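Local coordinates for piwi domain-containing protein (Vanderwaltozyma polyspora, PDB 5THE) that forms the C-terminal lobe of a budding yeast Argonaute, which contributes to selective RNA target cleavage and probably binds RNA through its RNase H-like Piwi domain, at residues A[255-260]-A[338-343]; A[266-271]-A[293-298]. All coordinates share one frame; numbering follows the deposited sequence.

Contact 1: residues A[255-260]-A[338-343]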
ATOM      1  N   LYS A 255     -15.029   8.953 -10.322  1.00 27.80           N
ATOM      2  CA  LYS A 255     -16.345   8.469 -10.740  1.00 28.39           C
ATOM      3  C   LYS A 255     -16.273   7.034 -11.239  1.00 28.39           C
ATOM      4  O   LYS A 255     -17.220   6.259 -11.059  1.00 31.69           O
ATOM      5  CB  LYS A 255     -16.922   9.378 -11.833  1.00 32.10           C
ATOM      6  CG  LYS A 255     -17.307  10.752 -11.332  1.00 38.27           C
ATOM      7  CD  LYS A 255     -17.769  11.643 -12.450  1.00 45.00           C
ATOM      8  CE  LYS A 255     -18.260  12.976 -11.907  1.00 46.06           C
ATOM      9  NZ  LYS A 255     -18.375  13.983 -12.997  1.00 48.69           N
ATOM     10  N   LEU A 256     -15.150   6.664 -11.849  1.00 24.87           N
ATOM     11  CA  LEU A 256     -14.954   5.296 -12.301  1.00 26.12           C
ATOM     12  C   LEU A 256     -15.171   4.296 -11.179  1.00 29.35           C
ATOM     13  O   LEU A 256     -15.612   3.170 -11.422  1.00 27.48           O
ATOM     14  CB  LEU A 256     -13.545   5.154 -12.866  1.00 32.16           C
ATOM     15  CG  LEU A 256     -13.365   4.068 -13.916  1.00 42.67           C
ATOM     16  CD1 LEU A 256     -14.129   4.416 -15.185  1.00 40.78           C
ATOM     17  CD2 LEU A 256     -11.884   3.900 -14.190  1.00 46.18           C
ATOM     18  N   LEU A 257     -14.868   4.681  -9.943  1.00 25.80           N
ATOM     19  CA  LEU A 257     -14.986   3.778  -8.809  1.00 22.86           C
ATOM     20  C   LEU A 257     -16.198   4.095  -7.945  1.00 28.91           C
ATOM     21  O   LEU A 257     -16.211   3.763  -6.756  1.00 30.77           O
ATOM     22  CB  LEU A 257     -13.699   3.815  -7.982  1.00 25.36           C
ATOM     23  CG  LEU A 257     -12.527   3.044  -8.615  1.00 28.91           C
ATOM     24  CD1 LEU A 257     -11.221   3.342  -7.914  1.00 31.09           C
ATOM     25  CD2 LEU A 257     -12.830   1.554  -8.572  1.00 30.96           C
ATOM     26  N   ILE A 258     -17.216   4.737  -8.515  1.00 29.10           N
ATOM     27  CA  ILE A 258     -18.449   5.044  -7.800  1.00 30.58           C
ATOM     28  C   ILE A 258     -19.600   4.327  -8.490  1.00 32.48           C
ATOM     29  O   ILE A 258     -19.755   4.408  -9.715  1.00 28.65           O
ATOM     30  CB  ILE A 258     -18.693   6.562  -7.714  1.00 30.21           C
ATOM     31  CG1 ILE A 258     -17.618   7.191  -6.811  1.00 27.52           C
ATOM     32  CG2 ILE A 258     -20.098   6.875  -7.159  1.00 26.02           C
ATOM     33  CD1 ILE A 258     -17.736   8.684  -6.679  1.00 34.51           C
ATOM     34  N   ASP A 259     -20.370   3.584  -7.707  1.00 27.41           N
ATOM     35  CA  ASP A 259     -21.554   2.908  -8.223  1.00 27.22           C
ATOM     36  C   ASP A 259     -22.589   3.972  -8.564  1.00 26.56           C
ATOM     37  O   ASP A 259     -23.094   4.652  -7.671  1.00 32.21           O
ATOM     38  CB  ASP A 259     -22.076   1.939  -7.171  1.00 23.06           C
ATOM     39  CG  ASP A 259     -23.288   1.140  -7.631  1.00 34.19           C
ATOM     40  OD1 ASP A 259     -23.967   1.538  -8.604  1.00 34.42           O
ATOM     41  OD2 ASP A 259     -23.564   0.097  -6.988  1.00 31.45           O
ATOM     42  N   LYS A 260     -22.910   4.113  -9.851  1.00 25.63           N
ATOM     43  CA  LYS A 260     -23.822   5.171 -10.274  1.00 35.92           C
ATOM     44  C   LYS A 260     -25.221   4.984  -9.710  1.00 35.36           C
ATOM     45  O   LYS A 260     -25.899   5.974  -9.424  1.00 37.54           O
ATOM     46  CB  LYS A 260     -23.888   5.249 -11.799  1.00 39.29           C
ATOM     47  CG  LYS A 260     -22.551   5.540 -12.465  1.00 45.23           C
ATOM     48  CD  LYS A 260     -21.768   6.609 -11.704  1.00 51.69           C
ATOM     49  CE  LYS A 260     -20.411   6.898 -12.349  1.00 54.32           C
ATOM     50  NZ  LYS A 260     -19.547   5.684 -12.457  1.00 51.66           N
ATOM     51  N   LYS A 338     -20.903  -2.343  -4.237  1.00 27.03           N
ATOM     52  CA  LYS A 338     -20.003  -3.106  -5.095  1.00 27.52           C
ATOM     53  C   LYS A 338     -18.697  -3.312  -4.346  1.00 27.89           C
ATOM     54  O   LYS A 338     -18.241  -2.422  -3.622  1.00 23.83           O
ATOM     55  CB  LYS A 338     -19.697  -2.396  -6.430  1.00 26.95           C
ATOM     56  CG  LYS A 338     -20.880  -2.223  -7.382  1.00 24.85           C
ATOM     57  CD  LYS A 338     -20.398  -1.592  -8.688  1.00 25.96           C
ATOM     58  CE  LYS A 338     -21.551  -1.347  -9.655  1.00 33.99           C
ATOM     59  NZ  LYS A 338     -22.232  -2.620  -9.985  1.00 40.47           N
ATOM     60  N   ILE A 339     -18.087  -4.479  -4.544  1.00 23.26           N
ATOM     61  CA  ILE A 339     -16.810  -4.815  -3.923  1.00 26.09           C
ATOM     62  C   ILE A 339     -15.823  -5.203  -5.018  1.00 25.04           C
ATOM     63  O   ILE A 339     -16.149  -5.994  -5.911  1.00 22.10           O
ATOM     64  CB  ILE A 339     -16.967  -5.951  -2.890  1.00 28.36           C
ATOM     65  CG1 ILE A 339     -17.950  -5.533  -1.792  1.00 29.03           C
ATOM     66  CG2 ILE A 339     -15.652  -6.333  -2.283  1.00 22.02           C
ATOM     67  CD1 ILE A 339     -18.199  -6.635  -0.761  1.00 30.91           C
ATOM     68  N   MET A 340     -14.620  -4.643  -4.944  1.00 25.35           N
ATOM     69  CA  MET A 340     -13.518  -4.949  -5.851  1.00 27.45           C
ATOM     70  C   MET A 340     -12.391  -5.551  -5.026  1.00 25.22           C
ATOM     71  O   MET A 340     -11.854  -4.883  -4.136  1.00 24.96           O
ATOM     72  CB  MET A 340     -13.051  -3.682  -6.567  1.00 37.44           C
ATOM     73  CG  MET A 340     -11.934  -3.875  -7.560  1.00 56.89           C
ATOM     74  SD  MET A 340     -12.574  -4.029  -9.233  1.00 69.21           S
ATOM     75  CE  MET A 340     -13.633  -2.578  -9.309  1.00 67.65           C
ATOM     76  N   TYR A 341     -12.029  -6.803  -5.323  1.00 20.92           N
ATOM     77  CA  TYR A 341     -11.127  -7.595  -4.488  1.00 23.59           C
ATOM     78  C   TYR A 341      -9.834  -7.900  -5.248  1.00 25.22           C
ATOM     79  O   TYR A 341      -9.812  -8.747  -6.149  1.00 24.32           O
ATOM     80  CB  TYR A 341     -11.835  -8.874  -4.049  1.00 27.25           C
ATOM     81  CG  TYR A 341     -10.973  -9.834  -3.274  1.00 26.08           C
ATOM     82  CD1 TYR A 341     -10.285  -9.420  -2.143  1.00 25.97           C
ATOM     83  CD2 TYR A 341     -10.862 -11.167  -3.664  1.00 25.97           C
ATOM     84  CE1 TYR A 341      -9.487 -10.310  -1.421  1.00 30.96           C
ATOM     85  CE2 TYR A 341     -10.076 -12.063  -2.955  1.00 25.62           C
ATOM     86  CZ  TYR A 341      -9.399 -11.632  -1.829  1.00 32.12           C
ATOM     87  OH  TYR A 341      -8.625 -12.516  -1.110  1.00 29.68           O
ATOM     88  N   PHE A 342      -8.756  -7.207  -4.887  1.00 22.47           N
ATOM     89  CA  PHE A 342      -7.459  -7.424  -5.528  1.00 26.03           C
ATOM     90  C   PHE A 342      -6.683  -8.447  -4.720  1.00 23.16           C
ATOM     91  O   PHE A 342      -6.442  -8.241  -3.531  1.00 26.94           O
ATOM     92  CB  PHE A 342      -6.647  -6.138  -5.632  1.00 21.30           C
ATOM     93  CG  PHE A 342      -7.100  -5.236  -6.725  1.00 23.05           C
ATOM     94  CD1 PHE A 342      -6.572  -5.354  -8.005  1.00 23.29           C
ATOM     95  CD2 PHE A 342      -8.051  -4.272  -6.479  1.00 23.27           C
ATOM     96  CE1 PHE A 342      -6.989  -4.516  -9.021  1.00 24.91           C
ATOM     97  CE2 PHE A 342      -8.472  -3.424  -7.500  1.00 31.54           C
ATOM     98  CZ  PHE A 342      -7.938  -3.558  -8.770  1.00 28.66           C
ATOM     99  N   ARG A 343      -6.286  -9.537  -5.363  1.00 21.73           N
ATOM    100  CA  ARG A 343      -5.616 -10.626  -4.667  1.00 26.19           C
ATOM    101  C   ARG A 343      -4.177 -10.732  -5.159  1.00 25.95           C
ATOM    102  O   ARG A 343      -3.938 -10.975  -6.346  1.00 27.00           O
ATOM    103  CB  ARG A 343      -6.352 -11.944  -4.882  1.00 27.74           C
ATOM    104  CG  ARG A 343      -5.612 -13.129  -4.316  1.00 30.76           C
ATOM    105  CD  ARG A 343      -5.405 -13.022  -2.823  1.00 27.71           C
ATOM    106  NE  ARG A 343      -5.440 -14.362  -2.261  1.00 34.79           N
ATOM    107  CZ  ARG A 343      -4.359 -15.106  -2.078  1.00 33.24           C
ATOM    108  NH1 ARG A 343      -3.169 -14.608  -2.379  1.00 29.90           N
ATOM    109  NH2 ARG A 343      -4.466 -16.332  -1.584  1.00 28.34           N
TER
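In the central sheet of the Piwi domain, which has the RNase H-like fold, Leu-257 meets Met-340 and Asp-259 meets Lys-338 beside strand 264-274. That strand pairs antiparallel with the short, weakly bonded strand 258-259 and parallel with 339-344, so the meeting is made by side chains, without a backbone bond between the two segments. Asp-259 and Lys-338 are nearest in the backbone, their CA atoms 7.0 Å apart. Their side chains cross at about a right angle, and the carboxylate lies against the methylenes of the lysine: OD2 of Asp-259 is 3.6 Å from CG of Lys-338, and CG of Asp-259 is 3.6 Å from CE of Lys-338. Lys-338 runs extended to CE and then bends (chi4 -60°), which carries NZ to OD1 of Asn-461. NZ of Lys-338 consequently stays 4.3 Å from OD2 of Asp-259, beyond a salt bridge. The carboxylate has nearer polar partners, OG1 of Thr-337 at OD2 and the backbone N of Glu-261 at OD1. Further along, CD2 of Leu-257 reaches CE of Met-340 at 4.3 Å, and Ile-471 of helix 465-475 packs on both side chains. The turn carrying Leu-257 and Asp-259 is braced from within: NZ of Lys-260 bonds O of Ile-258 in the carbonyl plane at 3.0 Å, and also bonds O of Lys-255. Replacing Lys-338 with an alanine would probably leave the Asp-259 carboxylate without its methylene cover and neighbouring positive charge, and OD1 of Asn-461 without this donor. With NZ of Lys-338 held by Asn-461, attraction between the two opposite charges is likely to act at longer range, while direct hydrogen bonds to Thr-337 and Glu-261 probably fix the rotation of the Asp-259 carboxylate.

Contact 2: residues A[266-271]-A[293-298]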
ATOM      1  N   ILE A 266     -17.213   2.306  -4.645  1.00 24.21           N
ATOM      2  CA  ILE A 266     -16.915   0.886  -4.580  1.00 25.60           C
ATOM      3  C   ILE A 266     -15.970   0.639  -3.418  1.00 28.87           C
ATOM      4  O   ILE A 266     -15.072   1.440  -3.140  1.00 23.16           O
ATOM      5  CB  ILE A 266     -16.312   0.417  -5.914  1.00 25.33           C
ATOM      6  CG1 ILE A 266     -17.329   0.598  -7.037  1.00 27.40           C
ATOM      7  CG2 ILE A 266     -15.841  -1.046  -5.842  1.00 26.26           C
ATOM      8  CD1 ILE A 266     -16.711   0.481  -8.425  1.00 30.11           C
ATOM      9  N   LEU A 267     -16.199  -0.454  -2.700  1.00 24.97           N
ATOM     10  CA  LEU A 267     -15.263  -0.894  -1.676  1.00 20.73           C
ATOM     11  C   LEU A 267     -14.127  -1.628  -2.376  1.00 27.25           C
ATOM     12  O   LEU A 267     -14.338  -2.690  -2.972  1.00 24.70           O
ATOM     13  CB  LEU A 267     -15.964  -1.789  -0.662  1.00 22.30           C
ATOM     14  CG  LEU A 267     -15.019  -2.515   0.299  1.00 29.55           C
ATOM     15  CD1 LEU A 267     -14.283  -1.498   1.149  1.00 23.72           C
ATOM     16  CD2 LEU A 267     -15.767  -3.503   1.170  1.00 26.35           C
ATOM     17  N   VAL A 268     -12.933  -1.044  -2.351  1.00 20.83           N
ATOM     18  CA  VAL A 268     -11.770  -1.620  -3.018  1.00 19.00           C
ATOM     19  C   VAL A 268     -10.932  -2.304  -1.954  1.00 26.59           C
ATOM     20  O   VAL A 268     -10.554  -1.674  -0.960  1.00 23.85           O
ATOM     21  CB  VAL A 268     -10.954  -0.556  -3.773  1.00 21.50           C
ATOM     22  CG1 VAL A 268      -9.723  -1.188  -4.403  1.00 21.37           C
ATOM     23  CG2 VAL A 268     -11.816   0.137  -4.848  1.00 19.23           C
ATOM     24  N   LEU A 269     -10.647  -3.591  -2.162  1.00 22.59           N
ATOM     25  CA  LEU A 269      -9.912  -4.413  -1.216  1.00 24.59           C
ATOM     26  C   LEU A 269      -8.598  -4.880  -1.823  1.00 23.50           C
ATOM     27  O   LEU A 269      -8.512  -5.139  -3.025  1.00 24.03           O
ATOM     28  CB  LEU A 269     -10.704  -5.656  -0.814  1.00 25.22           C
ATOM     29  CG  LEU A 269     -12.116  -5.495  -0.255  1.00 25.08           C
ATOM     30  CD1 LEU A 269     -12.747  -6.867  -0.273  1.00 21.17           C
ATOM     31  CD2 LEU A 269     -12.040  -4.936   1.164  1.00 20.09           C
ATOM     32  N   GLY A 270      -7.600  -5.031  -0.972  1.00 23.23           N
ATOM     33  CA  GLY A 270      -6.357  -5.674  -1.361  1.00 20.43           C
ATOM     34  C   GLY A 270      -5.971  -6.724  -0.340  1.00 25.21           C
ATOM     35  O   GLY A 270      -6.070  -6.499   0.863  1.00 21.92           O
ATOM     36  N   SER A 271      -5.548  -7.884  -0.833  1.00 23.77           N
ATOM     37  CA  SER A 271      -5.072  -8.932   0.049  1.00 30.12           C
ATOM     38  C   SER A 271      -3.748  -9.491  -0.448  1.00 24.70           C
ATOM     39  O   SER A 271      -3.425  -9.429  -1.635  1.00 27.29           O
ATOM     40  CB  SER A 271      -6.093 -10.065   0.203  1.00 33.02           C
ATOM     41  OG  SER A 271      -6.310 -10.721  -1.018  1.00 37.44           O
ATOM     42  N   ASP A 293     -14.854   7.792  -1.359  1.00 28.14           N
ATOM     43  CA  ASP A 293     -14.667   8.017  -2.782  1.00 26.27           C
ATOM     44  C   ASP A 293     -13.336   8.688  -3.108  1.00 24.90           C
ATOM     45  O   ASP A 293     -13.105   9.041  -4.262  1.00 26.40           O
ATOM     46  CB  ASP A 293     -15.848   8.826  -3.347  1.00 26.86           C
ATOM     47  CG  ASP A 293     -15.959  10.234  -2.761  1.00 35.42           C
ATOM     48  OD1 ASP A 293     -15.206  10.591  -1.834  1.00 36.35           O
ATOM     49  OD2 ASP A 293     -16.832  10.986  -3.236  1.00 44.34           O
ATOM     50  N   LYS A 294     -12.450   8.855  -2.128  1.00 24.26           N
ATOM     51  CA  LYS A 294     -11.118   9.386  -2.403  1.00 24.47           C
ATOM     52  C   LYS A 294     -10.042   8.309  -2.493  1.00 23.64           C
ATOM     53  O   LYS A 294      -9.025   8.525  -3.158  1.00 25.25           O
ATOM     54  CB  LYS A 294     -10.727  10.415  -1.332  1.00 25.12           C
ATOM     55  CG  LYS A 294     -11.697  11.578  -1.214  1.00 29.46           C
ATOM     56  CD  LYS A 294     -11.952  12.202  -2.595  1.00 32.68           C
ATOM     57  CE  LYS A 294     -12.958  13.353  -2.531  1.00 37.54           C
ATOM     58  NZ  LYS A 294     -13.159  13.940  -3.897  1.00 43.65           N
ATOM     59  N   PHE A 295     -10.232   7.162  -1.823  1.00 21.95           N
ATOM     60  CA  PHE A 295      -9.340   5.999  -1.935  1.00 23.59           C
ATOM     61  C   PHE A 295      -7.923   6.317  -1.471  1.00 26.41           C
ATOM     62  O   PHE A 295      -6.934   5.747  -1.939  1.00 29.93           O
ATOM     63  CB  PHE A 295      -9.355   5.441  -3.353  1.00 20.95           C
ATOM     64  CG  PHE A 295     -10.734   5.120  -3.817  1.00 22.94           C
ATOM     65  CD1 PHE A 295     -11.336   3.919  -3.450  1.00 22.55           C
ATOM     66  CD2 PHE A 295     -11.459   6.050  -4.553  1.00 19.91           C
ATOM     67  CE1 PHE A 295     -12.626   3.628  -3.855  1.00 26.75           C
ATOM     68  CE2 PHE A 295     -12.777   5.786  -4.958  1.00 26.35           C
ATOM     69  CZ  PHE A 295     -13.365   4.582  -4.617  1.00 24.49           C
ATOM     70  N   THR A 296      -7.850   7.203  -0.511  1.00 25.00           N
ATOM     71  CA  THR A 296      -6.616   7.718   0.045  1.00 24.31           C
ATOM     72  C   THR A 296      -6.172   6.948   1.278  1.00 23.72           C
ATOM     73  O   THR A 296      -4.986   6.981   1.646  1.00 26.55           O
ATOM     74  CB  THR A 296      -6.877   9.195   0.357  1.00 31.32           C
ATOM     75  OG1 THR A 296      -6.463   9.999  -0.767  1.00 31.40           O
ATOM     76  CG2 THR A 296      -6.229   9.603   1.607  1.00 40.53           C
ATOM     77  N   GLN A 297      -7.100   6.237   1.911  1.00 24.92           N
ATOM     78  CA  GLN A 297      -6.869   5.549   3.174  1.00 26.47           C
ATOM     79  C   GLN A 297      -7.305   4.099   3.033  1.00 26.88           C
ATOM     80  O   GLN A 297      -8.447   3.827   2.635  1.00 26.29           O
ATOM     81  CB  GLN A 297      -7.642   6.234   4.290  1.00 19.91           C
ATOM     82  CG  GLN A 297      -7.029   7.552   4.724  1.00 25.32           C
ATOM     83  CD  GLN A 297      -5.830   7.332   5.635  1.00 28.09           C
ATOM     84  OE1 GLN A 297      -5.725   6.285   6.287  1.00 25.64           O
ATOM     85  NE2 GLN A 297      -4.919   8.313   5.684  1.00 22.59           N
ATOM     86  N   PHE A 298      -6.397   3.176   3.347  1.00 22.63           N
ATOM     87  CA  PHE A 298      -6.651   1.738   3.262  1.00 24.25           C
ATOM     88  C   PHE A 298      -6.254   1.053   4.568  1.00 23.50           C
ATOM     89  O   PHE A 298      -5.256   0.324   4.617  1.00 21.57           O
ATOM     90  CB  PHE A 298      -5.887   1.101   2.099  1.00 20.85           C
ATOM     91  CG  PHE A 298      -6.547   1.276   0.765  1.00 28.93           C
ATOM     92  CD1 PHE A 298      -6.443   2.480   0.076  1.00 24.25           C
ATOM     93  CD2 PHE A 298      -7.259   0.230   0.183  1.00 23.59           C
ATOM     94  CE1 PHE A 298      -7.043   2.644  -1.155  1.00 26.86           C
ATOM     95  CE2 PHE A 298      -7.865   0.394  -1.068  1.00 23.04           C
ATOM     96  CZ  PHE A 298      -7.765   1.600  -1.727  1.00 24.53           C
TER
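Phe-295 presses CE1 against strand 264-274, 3.7 Å from CG2 of Val-268 and 3.4 Å from the backbone O of Ile-266, which sits at the ring edge near its plane. The valine and this ring cross at about a right angle. Phe-298 takes the other methyl: its CE2 is 4.1 Å from CG1 of Val-268 and only 3.4 Å from O of Val-268, which approaches the ring obliquely. With CG1 of Val-268 opposite its own N (chi1 178°), the two branches are divided between the two rings. Residues 293-298 belong to the connection between antiparallel strands 282-289 and 300-305 of the RNase H-like sheet, folded back over one face of strand 264-274; the side chains of Leu-267 and Leu-269, which start out on the other face, touch helix 320-329. Within the connection, O of Phe-295 lies in the plane of the Phe-298 ring, at its edge. Beyond this shell, OD1 of Asp-292 accepts a bond from N of Lys-294, and NE2 of Gln-297 bonds O of Leu-240 and O of Gly-244. Tyr-494 meets the Phe-298 ring with planes inclined at about 40°, and OH of Tyr-548 bonds O of Phe-298.

How the contacts relate
From the N terminus the chain passes 255-260, turns back into 266-271, runs through strand 282-289 to the connection 293-298, and reaches 338-343 last. Contact 2 closes a loop of 21 residues, all of it within the 77-residue span that contact 1 closes; the two nest and do not cross. Strand 264-274 joins them: O of Leu-257 probably bonds N of Ile-266 (2.8 Å), and O of Met-340 probably bonds N of Leu-269 (2.7 Å). CB of Leu-257 also packs on CZ of Phe-295 at 3.5 Å, tying the turn before strand 258-259 to the connection leading into strand 300-305.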